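Side-chain contacts in lipoxygenase (Cyanothece sp., PDB 5EK8), which probably oxygenates polyunsaturated fatty acids, inserting both atoms of molecular oxygen at a non-heme iron centre, as lipoxygenases do: residues H450-A453 against K454-L458; D650-E654 against L655-I659; Y459-I462 against L463-Y466; E248-V251 against L252-N256; K267-P270 against N271-K274. One frame throughout, in Å; residues are numbered along the deposited sequence.

Contact 1 (H450-A453 against K454-L458); sequences HKYA and KAANL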
loop_
_atom_site.group_PDB
_atom_site.type_symbol
_atom_site.label_atom_id
_atom_site.label_comp_id
_atom_site.label_asym_id
_atom_site.label_seq_id
_atom_site.Cartn_x
_atom_site.Cartn_y
_atom_site.Cartn_z
ATOM N N HIS A 450 -22.799 3.670 12.095
ATOM C CA HIS A 450 -21.439 4.000 11.684
ATOM C C HIS A 450 -20.513 2.808 11.901
ATOM O O HIS A 450 -19.667 2.806 12.799
ATOM C CB HIS A 450 -20.926 5.224 12.442
ATOM C CG HIS A 450 -19.768 5.893 11.780
ATOM N ND1 HIS A 450 -19.138 7.001 12.314
ATOM C CD2 HIS A 450 -19.123 5.621 10.623
ATOM C CE1 HIS A 450 -18.155 7.371 11.517
ATOM N NE2 HIS A 450 -18.124 6.551 10.479
ATOM N N LYS A 451 -20.689 1.795 11.063
ATOM C CA LYS A 451 -19.987 0.531 11.215
ATOM C C LYS A 451 -18.463 0.682 11.165
ATOM O O LYS A 451 -17.746 0.076 11.970
ATOM C CB LYS A 451 -20.462 -0.448 10.139
ATOM C CG LYS A 451 -19.789 -1.803 10.171
ATOM C CD LYS A 451 -20.375 -2.701 9.101
ATOM C CE LYS A 451 -21.889 -2.797 9.237
ATOM N NZ LYS A 451 -22.472 -3.773 8.275
ATOM N N TYR A 452 -17.962 1.488 10.233
ATOM C CA TYR A 452 -16.518 1.590 10.076
ATOM C C TYR A 452 -15.831 2.102 11.339
ATOM O O TYR A 452 -14.763 1.625 11.704
ATOM C CB TYR A 452 -16.121 2.495 8.908
ATOM C CG TYR A 452 -14.632 2.723 8.958
ATOM C CD1 TYR A 452 -13.751 1.701 8.625
ATOM C CD2 TYR A 452 -14.101 3.928 9.417
ATOM C CE1 TYR A 452 -12.388 1.882 8.713
ATOM C CE2 TYR A 452 -12.735 4.115 9.508
ATOM C CZ TYR A 452 -11.888 3.089 9.157
ATOM O OH TYR A 452 -10.531 3.257 9.244
ATOM N N ALA A 453 -16.430 3.090 11.991
ATOM C CA ALA A 453 -15.827 3.673 13.181
ATOM C C ALA A 453 -15.752 2.657 14.314
ATOM O O ALA A 453 -14.710 2.501 14.953
ATOM C CB ALA A 453 -16.599 4.894 13.616
ATOM N N LYS A 454 -16.864 1.968 14.555
ATOM C CA LYS A 454 -16.910 0.908 15.557
ATOM C C LYS A 454 -15.823 -0.136 15.280
ATOM O O LYS A 454 -15.005 -0.459 16.158
ATOM C CB LYS A 454 -18.297 0.254 15.575
ATOM C CG LYS A 454 -19.425 1.198 15.988
ATOM C CD LYS A 454 -20.778 0.727 15.464
ATOM C CE LYS A 454 -21.618 0.053 16.540
ATOM N NZ LYS A 454 -22.104 1.029 17.557
ATOM N N ALA A 455 -15.813 -0.639 14.048
ATOM C CA ALA A 455 -14.830 -1.631 13.617
ATOM C C ALA A 455 -13.395 -1.171 13.868
ATOM O O ALA A 455 -12.588 -1.883 14.477
ATOM C CB ALA A 455 -15.025 -1.941 12.147
ATOM N N ALA A 456 -13.103 0.039 13.406
ATOM C CA ALA A 456 -11.775 0.632 13.496
ATOM C C ALA A 456 -11.319 0.799 14.940
ATOM O O ALA A 456 -10.174 0.501 15.266
ATOM C CB ALA A 456 -11.752 1.973 12.778
ATOM N N ASN A 457 -12.209 1.269 15.807
ATOM C CA ASN A 457 -11.852 1.454 17.210
ATOM C C ASN A 457 -11.618 0.127 17.930
ATOM O O ASN A 457 -10.677 0.002 18.725
ATOM C CB ASN A 457 -12.926 2.264 17.932
ATOM C CG ASN A 457 -12.656 3.755 17.885
ATOM O OD1 ASN A 457 -11.858 4.277 18.669
ATOM N ND2 ASN A 457 -13.313 4.449 16.962
ATOM N N LEU A 458 -12.464 -0.862 17.645
ATOM C CA LEU A 458 -12.273 -2.206 18.188
ATOM C C LEU A 458 -10.898 -2.749 17.799
ATOM O O LEU A 458 -10.113 -3.203 18.653
ATOM C CB LEU A 458 -13.368 -3.144 17.686
ATOM C CG LEU A 458 -13.915 -4.197 18.653
ATOM C CD1 LEU A 458 -14.944 -5.056 17.938
ATOM C CD2 LEU A 458 -12.809 -5.059 19.258
#

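Contact 2 (D650-E654 against L655-I659); sequences DQFAE and LGIDI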
loop_
_atom_site.group_PDB
_atom_site.type_symbol
_atom_site.label_atom_id
_atom_site.label_comp_id
_atom_site.label_asym_id
_atom_site.label_seq_id
_atom_site.Cartn_x
_atom_site.Cartn_y
_atom_site.Cartn_z
ATOM N N ASP A 650 -16.315 -12.326 17.843
ATOM C CA ASP A 650 -17.765 -12.189 17.871
ATOM C C ASP A 650 -18.248 -10.739 17.905
ATOM O O ASP A 650 -19.326 -10.438 17.396
ATOM C CB ASP A 650 -18.325 -12.952 19.069
ATOM C CG ASP A 650 -17.775 -14.360 19.161
ATOM O OD1 ASP A 650 -18.267 -15.243 18.428
ATOM O OD2 ASP A 650 -16.845 -14.583 19.964
ATOM N N GLN A 651 -17.465 -9.848 18.506
ATOM C CA GLN A 651 -17.816 -8.428 18.521
ATOM C C GLN A 651 -17.691 -7.877 17.110
ATOM O O GLN A 651 -18.427 -6.970 16.716
ATOM C CB GLN A 651 -16.925 -7.631 19.482
ATOM C CG GLN A 651 -16.832 -8.182 20.901
ATOM C CD GLN A 651 -15.946 -9.415 20.998
ATOM O OE1 GLN A 651 -15.501 -9.950 19.984
ATOM N NE2 GLN A 651 -15.691 -9.872 22.219
ATOM N N PHE A 652 -16.750 -8.433 16.351
ATOM C CA PHE A 652 -16.610 -8.089 14.944
ATOM C C PHE A 652 -17.761 -8.686 14.150
ATOM O O PHE A 652 -18.266 -8.066 13.215
ATOM C CB PHE A 652 -15.268 -8.570 14.387
ATOM C CG PHE A 652 -14.149 -7.583 14.562
ATOM C CD1 PHE A 652 -14.189 -6.352 13.927
ATOM C CD2 PHE A 652 -13.058 -7.881 15.359
ATOM C CE1 PHE A 652 -13.161 -5.436 14.087
ATOM C CE2 PHE A 652 -12.025 -6.972 15.518
ATOM C CZ PHE A 652 -12.076 -5.750 14.880
ATOM N N ALA A 653 -18.168 -9.896 14.527
ATOM C CA ALA A 653 -19.330 -10.531 13.910
ATOM C C ALA A 653 -20.594 -9.686 14.105
ATOM O O ALA A 653 -21.433 -9.588 13.208
ATOM C CB ALA A 653 -19.532 -11.931 14.474
ATOM N N GLU A 654 -20.714 -9.066 15.277
ATOM C CA GLU A 654 -21.866 -8.225 15.608
ATOM C C GLU A 654 -21.935 -6.977 14.735
ATOM O O GLU A 654 -22.965 -6.306 14.673
ATOM C CB GLU A 654 -21.828 -7.821 17.085
ATOM C CG GLU A 654 -22.087 -8.970 18.048
ATOM C CD GLU A 654 -21.843 -8.588 19.494
ATOM O OE1 GLU A 654 -21.200 -7.545 19.735
ATOM O OE2 GLU A 654 -22.295 -9.333 20.389
ATOM N N LEU A 655 -20.826 -6.665 14.071
ATOM C CA LEU A 655 -20.765 -5.542 13.148
ATOM C C LEU A 655 -20.770 -6.038 11.705
ATOM O O LEU A 655 -20.595 -5.259 10.772
ATOM C CB LEU A 655 -19.521 -4.697 13.422
ATOM C CG LEU A 655 -19.382 -4.187 14.859
ATOM C CD1 LEU A 655 -18.043 -3.480 15.065
ATOM C CD2 LEU A 655 -20.548 -3.272 15.208
ATOM N N GLY A 656 -20.973 -7.341 11.528
ATOM C CA GLY A 656 -21.046 -7.935 10.206
ATOM C C GLY A 656 -19.688 -8.093 9.551
ATOM O O GLY A 656 -19.552 -7.983 8.331
ATOM N N ILE A 657 -18.676 -8.360 10.370
ATOM C CA ILE A 657 -17.310 -8.497 9.883
ATOM C C ILE A 657 -16.681 -9.834 10.277
ATOM O O ILE A 657 -16.792 -10.280 11.421
ATOM C CB ILE A 657 -16.427 -7.344 10.403
ATOM C CG1 ILE A 657 -16.958 -6.006 9.884
ATOM C CG2 ILE A 657 -14.978 -7.548 9.991
ATOM C CD1 ILE A 657 -16.734 -4.844 10.833
ATOM N N ASP A 658 -16.037 -10.477 9.309
ATOM C CA ASP A 658 -15.259 -11.680 9.568
ATOM C C ASP A 658 -13.785 -11.312 9.740
ATOM O O ASP A 658 -13.145 -10.823 8.809
ATOM C CB ASP A 658 -15.438 -12.691 8.429
ATOM C CG ASP A 658 -15.018 -14.101 8.819
ATOM O OD1 ASP A 658 -14.240 -14.254 9.786
ATOM O OD2 ASP A 658 -15.472 -15.060 8.151
ATOM N N ILE A 659 -13.250 -11.553 10.932
ATOM C CA ILE A 659 -11.846 -11.274 11.212
ATOM C C ILE A 659 -10.929 -12.057 10.281
ATOM O O ILE A 659 -9.761 -11.709 10.106
ATOM C CB ILE A 659 -11.486 -11.606 12.671
ATOM C CG1 ILE A 659 -11.716 -13.092 12.958
ATOM C CG2 ILE A 659 -12.322 -10.769 13.621
ATOM C CD1 ILE A 659 -11.323 -13.508 14.358
#

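Contact 3 (Y459-I462 against L463-Y466); sequences YWQI and LTEY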
loop_
_atom_site.group_PDB
_atom_site.type_symbol
_atom_site.label_atom_id
_atom_site.label_comp_id
_atom_site.label_asym_id
_atom_site.label_seq_id
_atom_site.Cartn_x
_atom_site.Cartn_y
_atom_site.Cartn_z
ATOM N N TYR A 459 -10.608 -2.684 16.502
ATOM C CA TYR A 459 -9.323 -3.149 15.993
ATOM C C TYR A 459 -8.171 -2.387 16.629
ATOM O O TYR A 459 -7.126 -2.961 16.929
ATOM C CB TYR A 459 -9.252 -3.011 14.472
ATOM C CG TYR A 459 -8.074 -3.742 13.878
ATOM C CD1 TYR A 459 -7.950 -5.117 14.026
ATOM C CD2 TYR A 459 -7.084 -3.063 13.178
ATOM C CE1 TYR A 459 -6.880 -5.798 13.495
ATOM C CE2 TYR A 459 -6.002 -3.735 12.640
ATOM C CZ TYR A 459 -5.906 -5.109 12.802
ATOM O OH TYR A 459 -4.842 -5.810 12.273
ATOM N N TRP A 460 -8.378 -1.090 16.837
ATOM C CA TRP A 460 -7.363 -0.233 17.423
ATOM C C TRP A 460 -7.040 -0.682 18.837
ATOM O O TRP A 460 -5.874 -0.719 19.223
ATOM C CB TRP A 460 -7.823 1.226 17.419
ATOM C CG TRP A 460 -6.766 2.187 17.873
ATOM C CD1 TRP A 460 -6.706 2.829 19.071
ATOM C CD2 TRP A 460 -5.613 2.607 17.132
ATOM N NE1 TRP A 460 -5.590 3.630 19.123
ATOM C CE2 TRP A 460 -4.903 3.511 17.945
ATOM C CE3 TRP A 460 -5.114 2.306 15.863
ATOM C CZ2 TRP A 460 -3.718 4.118 17.529
ATOM C CZ3 TRP A 460 -3.942 2.905 15.451
ATOM C CH2 TRP A 460 -3.255 3.802 16.282
ATOM N N GLN A 461 -8.068 -1.022 19.609
ATOM C CA GLN A 461 -7.849 -1.496 20.973
ATOM C C GLN A 461 -7.132 -2.841 20.966
ATOM O O GLN A 461 -6.275 -3.109 21.823
ATOM C CB GLN A 461 -9.173 -1.592 21.733
ATOM C CG GLN A 461 -9.416 -0.424 22.687
ATOM C CD GLN A 461 -9.211 0.934 22.026
ATOM O OE1 GLN A 461 -9.995 1.350 21.168
ATOM N NE2 GLN A 461 -8.147 1.629 22.420
ATOM N N ILE A 462 -7.468 -3.682 19.989
ATOM C CA ILE A 462 -6.738 -4.937 19.812
ATOM C C ILE A 462 -5.246 -4.679 19.574
ATOM O O ILE A 462 -4.384 -5.292 20.214
ATOM C CB ILE A 462 -7.297 -5.761 18.642
ATOM C CG1 ILE A 462 -8.735 -6.186 18.930
ATOM C CG2 ILE A 462 -6.444 -6.992 18.409
ATOM C CD1 ILE A 462 -9.374 -6.932 17.790
ATOM N N LEU A 463 -4.952 -3.760 18.658
ATOM C CA LEU A 463 -3.575 -3.379 18.357
ATOM C C LEU A 463 -2.875 -2.801 19.582
ATOM O O LEU A 463 -1.690 -3.023 19.786
ATOM C CB LEU A 463 -3.527 -2.369 17.206
ATOM C CG LEU A 463 -4.058 -2.865 15.857
ATOM C CD1 LEU A 463 -3.655 -1.918 14.744
ATOM C CD2 LEU A 463 -3.588 -4.287 15.560
ATOM N N THR A 464 -3.614 -2.064 20.399
ATOM C CA THR A 464 -3.052 -1.507 21.619
ATOM C C THR A 464 -2.610 -2.615 22.568
ATOM O O THR A 464 -1.460 -2.625 23.028
ATOM C CB THR A 464 -4.055 -0.601 22.327
ATOM O OG1 THR A 464 -4.459 0.444 21.435
ATOM C CG2 THR A 464 -3.428 0.002 23.567
ATOM N N GLU A 465 -3.524 -3.547 22.849
ATOM C CA GLU A 465 -3.208 -4.712 23.675
ATOM C C GLU A 465 -1.986 -5.450 23.136
ATOM O O GLU A 465 -1.039 -5.746 23.873
ATOM C CB GLU A 465 -4.392 -5.675 23.739
ATOM C CG GLU A 465 -5.618 -5.152 24.460
ATOM C CD GLU A 465 -6.748 -6.178 24.492
ATOM O OE1 GLU A 465 -6.475 -7.358 24.811
ATOM O OE2 GLU A 465 -7.906 -5.807 24.188
ATOM N N TYR A 466 -2.022 -5.734 21.838
ATOM C CA TYR A 466 -0.946 -6.455 21.171
ATOM C C TYR A 466 0.402 -5.769 21.348
ATOM O O TYR A 466 1.356 -6.387 21.814
ATOM C CB TYR A 466 -1.261 -6.613 19.684
ATOM C CG TYR A 466 -0.095 -7.090 18.848
ATOM C CD1 TYR A 466 0.569 -8.278 19.150
ATOM C CD2 TYR A 466 0.333 -6.360 17.747
ATOM C CE1 TYR A 466 1.634 -8.716 18.385
ATOM C CE2 TYR A 466 1.392 -6.789 16.976
ATOM C CZ TYR A 466 2.040 -7.967 17.296
ATOM O OH TYR A 466 3.095 -8.387 16.516
#

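Contact 4 (E248-V251 against L252-N256); sequences EYFV and LRVLN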
loop_
_atom_site.group_PDB
_atom_site.type_symbol
_atom_site.label_atom_id
_atom_site.label_comp_id
_atom_site.label_asym_id
_atom_site.label_seq_id
_atom_site.Cartn_x
_atom_site.Cartn_y
_atom_site.Cartn_z
ATOM N N GLU A 248 -31.182 5.759 2.167
ATOM C CA GLU A 248 -30.660 4.979 3.283
ATOM C C GLU A 248 -29.310 4.369 2.920
ATOM O O GLU A 248 -28.347 4.417 3.698
ATOM C CB GLU A 248 -31.648 3.874 3.678
ATOM C CG GLU A 248 -33.028 4.366 4.132
ATOM C CD GLU A 248 -33.901 4.852 2.983
ATOM O OE1 GLU A 248 -33.556 4.587 1.813
ATOM O OE2 GLU A 248 -34.927 5.507 3.249
ATOM N N TYR A 249 -29.249 3.812 1.717
ATOM C CA TYR A 249 -28.043 3.161 1.237
ATOM C C TYR A 249 -26.968 4.190 0.904
ATOM O O TYR A 249 -25.781 3.946 1.122
ATOM C CB TYR A 249 -28.347 2.290 0.013
ATOM C CG TYR A 249 -27.200 1.380 -0.349
ATOM C CD1 TYR A 249 -26.889 0.281 0.444
ATOM C CD2 TYR A 249 -26.417 1.627 -1.470
ATOM C CE1 TYR A 249 -25.832 -0.548 0.131
ATOM C CE2 TYR A 249 -25.359 0.805 -1.794
ATOM C CZ TYR A 249 -25.067 -0.283 -0.990
ATOM O OH TYR A 249 -24.011 -1.107 -1.314
ATOM N N PHE A 250 -27.397 5.335 0.377
ATOM C CA PHE A 250 -26.494 6.443 0.086
ATOM C C PHE A 250 -25.738 6.853 1.343
ATOM O O PHE A 250 -24.506 6.970 1.337
ATOM C CB PHE A 250 -27.271 7.631 -0.482
ATOM C CG PHE A 250 -26.421 8.834 -0.778
ATOM C CD1 PHE A 250 -26.421 9.927 0.075
ATOM C CD2 PHE A 250 -25.629 8.878 -1.915
ATOM C CE1 PHE A 250 -25.648 11.042 -0.202
ATOM C CE2 PHE A 250 -24.851 9.991 -2.195
ATOM C CZ PHE A 250 -24.861 11.073 -1.338
ATOM N N VAL A 251 -26.490 7.047 2.422
ATOM C CA VAL A 251 -25.915 7.412 3.712
ATOM C C VAL A 251 -25.013 6.308 4.247
ATOM O O VAL A 251 -23.880 6.567 4.675
ATOM C CB VAL A 251 -27.018 7.716 4.744
ATOM C CG1 VAL A 251 -26.433 7.799 6.146
ATOM C CG2 VAL A 251 -27.737 8.998 4.375
ATOM N N LEU A 252 -25.516 5.077 4.215
ATOM C CA LEU A 252 -24.744 3.934 4.692
ATOM C C LEU A 252 -23.382 3.830 4.004
ATOM O O LEU A 252 -22.380 3.538 4.651
ATOM C CB LEU A 252 -25.525 2.636 4.494
ATOM C CG LEU A 252 -26.586 2.356 5.555
ATOM C CD1 LEU A 252 -27.311 1.070 5.244
ATOM C CD2 LEU A 252 -25.956 2.302 6.942
ATOM N N ARG A 253 -23.343 4.083 2.699
ATOM C CA ARG A 253 -22.096 3.942 1.952
ATOM C C ARG A 253 -21.216 5.173 2.094
ATOM O O ARG A 253 -19.996 5.091 1.950
ATOM C CB ARG A 253 -22.376 3.658 0.478
ATOM C CG ARG A 253 -23.098 2.340 0.246
ATOM C CD ARG A 253 -22.529 1.222 1.116
ATOM N NE ARG A 253 -21.242 0.736 0.625
ATOM C CZ ARG A 253 -20.520 -0.209 1.222
ATOM N NH1 ARG A 253 -19.362 -0.594 0.702
ATOM N NH2 ARG A 253 -20.955 -0.766 2.342
ATOM N N VAL A 254 -21.832 6.317 2.372
ATOM C CA VAL A 254 -21.055 7.497 2.718
ATOM C C VAL A 254 -20.288 7.221 4.008
ATOM O O VAL A 254 -19.108 7.562 4.137
ATOM C CB VAL A 254 -21.947 8.743 2.881
ATOM C CG1 VAL A 254 -21.243 9.809 3.711
ATOM C CG2 VAL A 254 -22.331 9.296 1.517
ATOM N N LEU A 255 -20.966 6.570 4.951
ATOM C CA LEU A 255 -20.379 6.259 6.254
ATOM C C LEU A 255 -19.344 5.138 6.214
ATOM O O LEU A 255 -18.247 5.272 6.760
ATOM C CB LEU A 255 -21.473 5.879 7.252
ATOM C CG LEU A 255 -22.267 7.014 7.895
ATOM C CD1 LEU A 255 -23.335 6.434 8.810
ATOM C CD2 LEU A 255 -21.347 7.969 8.656
ATOM N N ASN A 256 -19.695 4.034 5.569
ATOM C CA ASN A 256 -18.930 2.805 5.726
ATOM C C ASN A 256 -18.386 2.222 4.431
ATOM O O ASN A 256 -17.754 1.167 4.444
ATOM C CB ASN A 256 -19.793 1.764 6.427
ATOM C CG ASN A 256 -20.431 2.303 7.691
ATOM O OD1 ASN A 256 -19.739 2.775 8.594
ATOM N ND2 ASN A 256 -21.758 2.257 7.752
#

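Contact 5 (K267-P270 against N271-K274); sequences KSDP and NQFK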
loop_
_atom_site.group_PDB
_atom_site.type_symbol
_atom_site.label_atom_id
_atom_site.label_comp_id
_atom_site.label_asym_id
_atom_site.label_seq_id
_atom_site.Cartn_x
_atom_site.Cartn_y
_atom_site.Cartn_z
ATOM N N LYS A 267 -20.743 23.992 13.588
ATOM C CA LYS A 267 -20.383 24.519 14.897
ATOM C C LYS A 267 -21.608 25.076 15.610
ATOM O O LYS A 267 -21.721 24.985 16.831
ATOM C CB LYS A 267 -19.305 25.595 14.765
ATOM C CG LYS A 267 -17.990 25.079 14.205
ATOM C CD LYS A 267 -17.040 26.217 13.866
ATOM C CE LYS A 267 -15.804 25.692 13.145
ATOM N NZ LYS A 267 -14.831 26.769 12.811
ATOM N N SER A 268 -22.528 25.648 14.843
ATOM C CA SER A 268 -23.761 26.175 15.411
ATOM C C SER A 268 -24.774 25.053 15.643
ATOM O O SER A 268 -25.248 24.859 16.763
ATOM C CB SER A 268 -24.347 27.256 14.503
ATOM O OG SER A 268 -24.274 26.871 13.141
ATOM N N ASP A 269 -25.093 24.311 14.583
ATOM C CA ASP A 269 -26.029 23.190 14.669
ATOM C C ASP A 269 -25.281 21.860 14.620
ATOM O O ASP A 269 -24.956 21.368 13.544
ATOM C CB ASP A 269 -27.054 23.261 13.531
ATOM C CG ASP A 269 -28.236 22.321 13.735
ATOM O OD1 ASP A 269 -28.179 21.440 14.621
ATOM O OD2 ASP A 269 -29.230 22.465 12.995
ATOM N N PRO A 270 -25.024 21.260 15.790
ATOM C CA PRO A 270 -24.220 20.034 15.854
ATOM C C PRO A 270 -24.947 18.797 15.310
ATOM O O PRO A 270 -24.392 17.697 15.334
ATOM C CB PRO A 270 -23.936 19.889 17.351
ATOM C CG PRO A 270 -25.120 20.523 18.006
ATOM C CD PRO A 270 -25.511 21.675 17.118
ATOM N N ASN A 271 -26.174 18.968 14.829
ATOM C CA ASN A 271 -26.880 17.868 14.178
ATOM C C ASN A 271 -26.740 17.946 12.665
ATOM O O ASN A 271 -27.181 17.055 11.939
ATOM C CB ASN A 271 -28.358 17.861 14.563
ATOM C CG ASN A 271 -28.590 17.343 15.970
ATOM O OD1 ASN A 271 -27.898 16.436 16.437
ATOM N ND2 ASN A 271 -29.573 17.919 16.655
ATOM N N GLN A 272 -26.121 19.025 12.195
ATOM C CA GLN A 272 -25.879 19.211 10.768
ATOM C C GLN A 272 -24.490 18.721 10.389
ATOM O O GLN A 272 -23.519 18.965 11.100
ATOM C CB GLN A 272 -26.048 20.679 10.375
ATOM C CG GLN A 272 -27.495 21.112 10.255
ATOM C CD GLN A 272 -28.191 20.471 9.074
ATOM O OE1 GLN A 272 -27.572 20.202 8.043
ATOM N NE2 GLN A 272 -29.488 20.212 9.221
ATOM N N PHE A 273 -24.414 18.014 9.266
ATOM C CA PHE A 273 -23.172 17.423 8.787
ATOM C C PHE A 273 -23.024 17.694 7.302
ATOM O O PHE A 273 -23.991 18.060 6.635
ATOM C CB PHE A 273 -23.136 15.913 9.047
ATOM C CG PHE A 273 -22.934 15.542 10.490
ATOM C CD1 PHE A 273 -21.687 15.157 10.948
ATOM C CD2 PHE A 273 -23.991 15.567 11.383
ATOM C CE1 PHE A 273 -21.498 14.806 12.271
ATOM C CE2 PHE A 273 -23.807 15.222 12.711
ATOM C CZ PHE A 273 -22.558 14.839 13.154
ATOM N N LYS A 274 -21.814 17.514 6.788
ATOM C CA LYS A 274 -21.568 17.664 5.363
ATOM C C LYS A 274 -20.250 17.036 4.946
ATOM O O LYS A 274 -19.381 16.768 5.779
ATOM C CB LYS A 274 -21.577 19.138 4.958
ATOM C CG LYS A 274 -20.366 19.916 5.436
ATOM C CD LYS A 274 -20.336 21.314 4.845
ATOM C CE LYS A 274 -20.186 21.283 3.340
ATOM N NZ LYS A 274 -19.927 22.652 2.799
#

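Contact 1 (H450-A453 against K454-L458)
Ala453 and Lys454 bury most surface here, and Ala453 O is the polar atom held twice. Asn457 N bonds to it at 2.9 Å, while Asn457 ND2 reaches it at 3.1 Å from the opposite face of the carbonyl plane, with the oxygen nearly in the plane of the amide. The other end of that amide, Asn457 OD1, accepts from Gln444 NE2. Lys454 lays its CG and CD along the backbone oxygen of His450, CG 3.6 Å from His450 O, before the chain bends and ends in a weak, long ion pair with Asp448. These are the first turns of helix 451-473, with His450 as the N-cap residue; its ND1 bonds to Ile446 N, outside the turn. Ala455 N bonds to Lys451 O at 2.9 Å. Tyr452 swings its ring along the helix, CG anti to the backbone N (chi1 171°), where the methyl of Ala456 sits over one face, 3.8 Å from Tyr452 CZ. Trp572 meets the same tyrosine edge-to-face.

Contact 2 (D650-E654 against L655-I659)
A Schellman motif closes the helix that ends near Ala653, and the chain then turns back so that residues 655-659 lie against Phe652. Ile657 N bonds to Phe652 O at 2.9 Å, and Gly656 N to Ala653 O at 2.8 Å. Gly656 is the C-prime residue, its phi of 76° reversing the chain after a type I turn from Ala653 to Gly656. Phe652 O takes a second bond from Leu655 N, and the two donors approach from opposite faces of the carbonyl plane, so two N-H groups hold this one oxygen while Gly656 N serves that of Ala653. Beside this cap both isoleucine methyls approach the Phe652 ring obliquely from the same side: Ile659 CG2 comes within 3.5 Å of Phe652 CD2, the side chains crossing at about a right angle, and Ile657 CG2 stands 4.2 Å from Phe652 CD1. Leu655 folds back over the turn, its CG anti to the carbonyl carbon (chi1 -55°) and 3.5 Å from Gln651 O, and touches Lys454 of helix 451-473. With an alanine in place of Leu655, the backbone oxygen of Gln651 would probably lose its apolar cover and Lys454 a packing partner. Leu645 on helix 639-647 touches both Phe652 and Ile659, while Ile462 and Ala455 on helix 451-473 pack on Phe652 and Ile657 respectively.

Contact 3 (Y459-I462 against L463-Y466)
Tyr459 to Tyr466 form two unbroken turns of one alpha helix, with i to i+4 bonds from Leu463 N to Tyr459 O, Glu465 N to Gln461 O and Tyr466 N to Ile462 O, all between 2.9 and 3.0 Å. Trp460 O accepts twice: Thr464 N and Thr464 OG1 each lie 2.9 Å from it, on opposite faces of its plane. The hydroxyl is brought back to that oxygen because OG1 stands anti to its own carbonyl carbon (chi1 -58°), and it lies over one face of the indole. Along the next flank, Leu463 spreads both methyls across the Tyr459 ring, CD2 over one face at 4.1 Å from the centroid and CD1 3.6 Å from Tyr459 CE2. The tyrosine hydroxyl bonds to Thr567 OG1 on helix 549-574. A valine in place of Tyr459 would probably leave Thr567 without that hydroxyl partner and the methyls of Leu463 without an aromatic face to rest on. Leu463 also touches Ile563 of helix 549-574 and Leu641 of helix 639-647. One face of this helix is thus buried in the mainly alpha-helical lipoxygenase catalytic domain, packed against the helix that supplies two of the iron ligands, His570 and Asn574.

Contact 4 (E248-V251 against L252-N256)
Arg253 N donates to Tyr249 O at 2.9 Å, the i to i+4 bond of a helix turn, and the arginine side chain then runs beside the Tyr249 ring, pointing the same way. Its CG lies over one ring face, 3.6 Å from the centroid, and CD follows at 3.6 Å from Tyr249 CZ. Bends at chi2 and chi3 turn the guanidinium almost parallel to the ring, with 11° between the planes; it approaches the hydroxyl obliquely, and its NH1 forms a salt bridge with Glu580 OE1. One residue on, Val254 CG2 sits over a face of Phe250, 4.2 Å from the centroid. With chi1 at 178°, Phe250 CG stands beside its own carbonyl carbon, which puts the ring where that methyl can cover it. Val251 CG1 and Leu255 CD1 pack more loosely, 4.3 Å apart, and the side chains of both residues touch Leu304 of strand 303-313. Helix 247-256 is a largely buried helix of the lipoxygenase fold: Phe250 and Val254 meet Phe346 on the long helix 337-377, which carries the iron ligands His359 and His364.

Contact 5 (K267-P270 against N271-K274)
The flat groups here are the carboxylate of Asp269, the amide of Asn271 and the ring of Phe273. Asn271 N meets Asp269 OD1 at 3.2 Å from above the carboxylate plane, 45° out of it, and Asn271 CB lies 3.6 Å from the same oxygen; the planes of carboxylate and amide stand 66° apart. On the other carboxylate oxygen, Gln272 CG comes within 3.5 Å of Asp269 OD2, crossing obliquely. The Phe273 ring is approached obliquely by Pro270 O, 3.7 Å from its CE2, and that oxygen also accepts from Arg265 NE. These groups sit round a type I beta turn from Asp269 to Gln272, closed by Gln272 N bonding to Asp269 O at 2.9 Å; with the bond from Asn271 N to the side chain of Asp269, the turn is also an Asx turn. The aspartate reaches the backbone N-H of Asn271 because its CG stands anti to the backbone N (chi1 -167°), which turns the carboxylate over the turn. The turn joins strands 264-266 and 272-277 as a beta hairpin of the antiparallel sheet. Phe273 pairs through its backbone with Phe297, and its ring rests on Leu299 and Leu263.

Contacts 1 and 3 are consecutive turns of helix 451-473, with centres 13 Å apart. Contact 2 lies beside both: Leu458 CD1 meets Gln651 CB at 3.6 Å, and Phe652 CZ comes within 3.8 Å of Tyr459 N. Contact 4, on helix 247-256, meets the start of that helix, where Tyr452 N lies 2.7 Å from Asn256 OD1, a probable hydrogen bond. Contact 5 stands apart on the surface hairpin, its nearest atoms about 7 Å from those of contact 4 and about 18 Å from those of contact 2. Toward the iron, the side chains of Tyr452 and Tyr459 each lie about 10 Å from that of His570, which places contacts 1 and 3 near, but not in, the iron site.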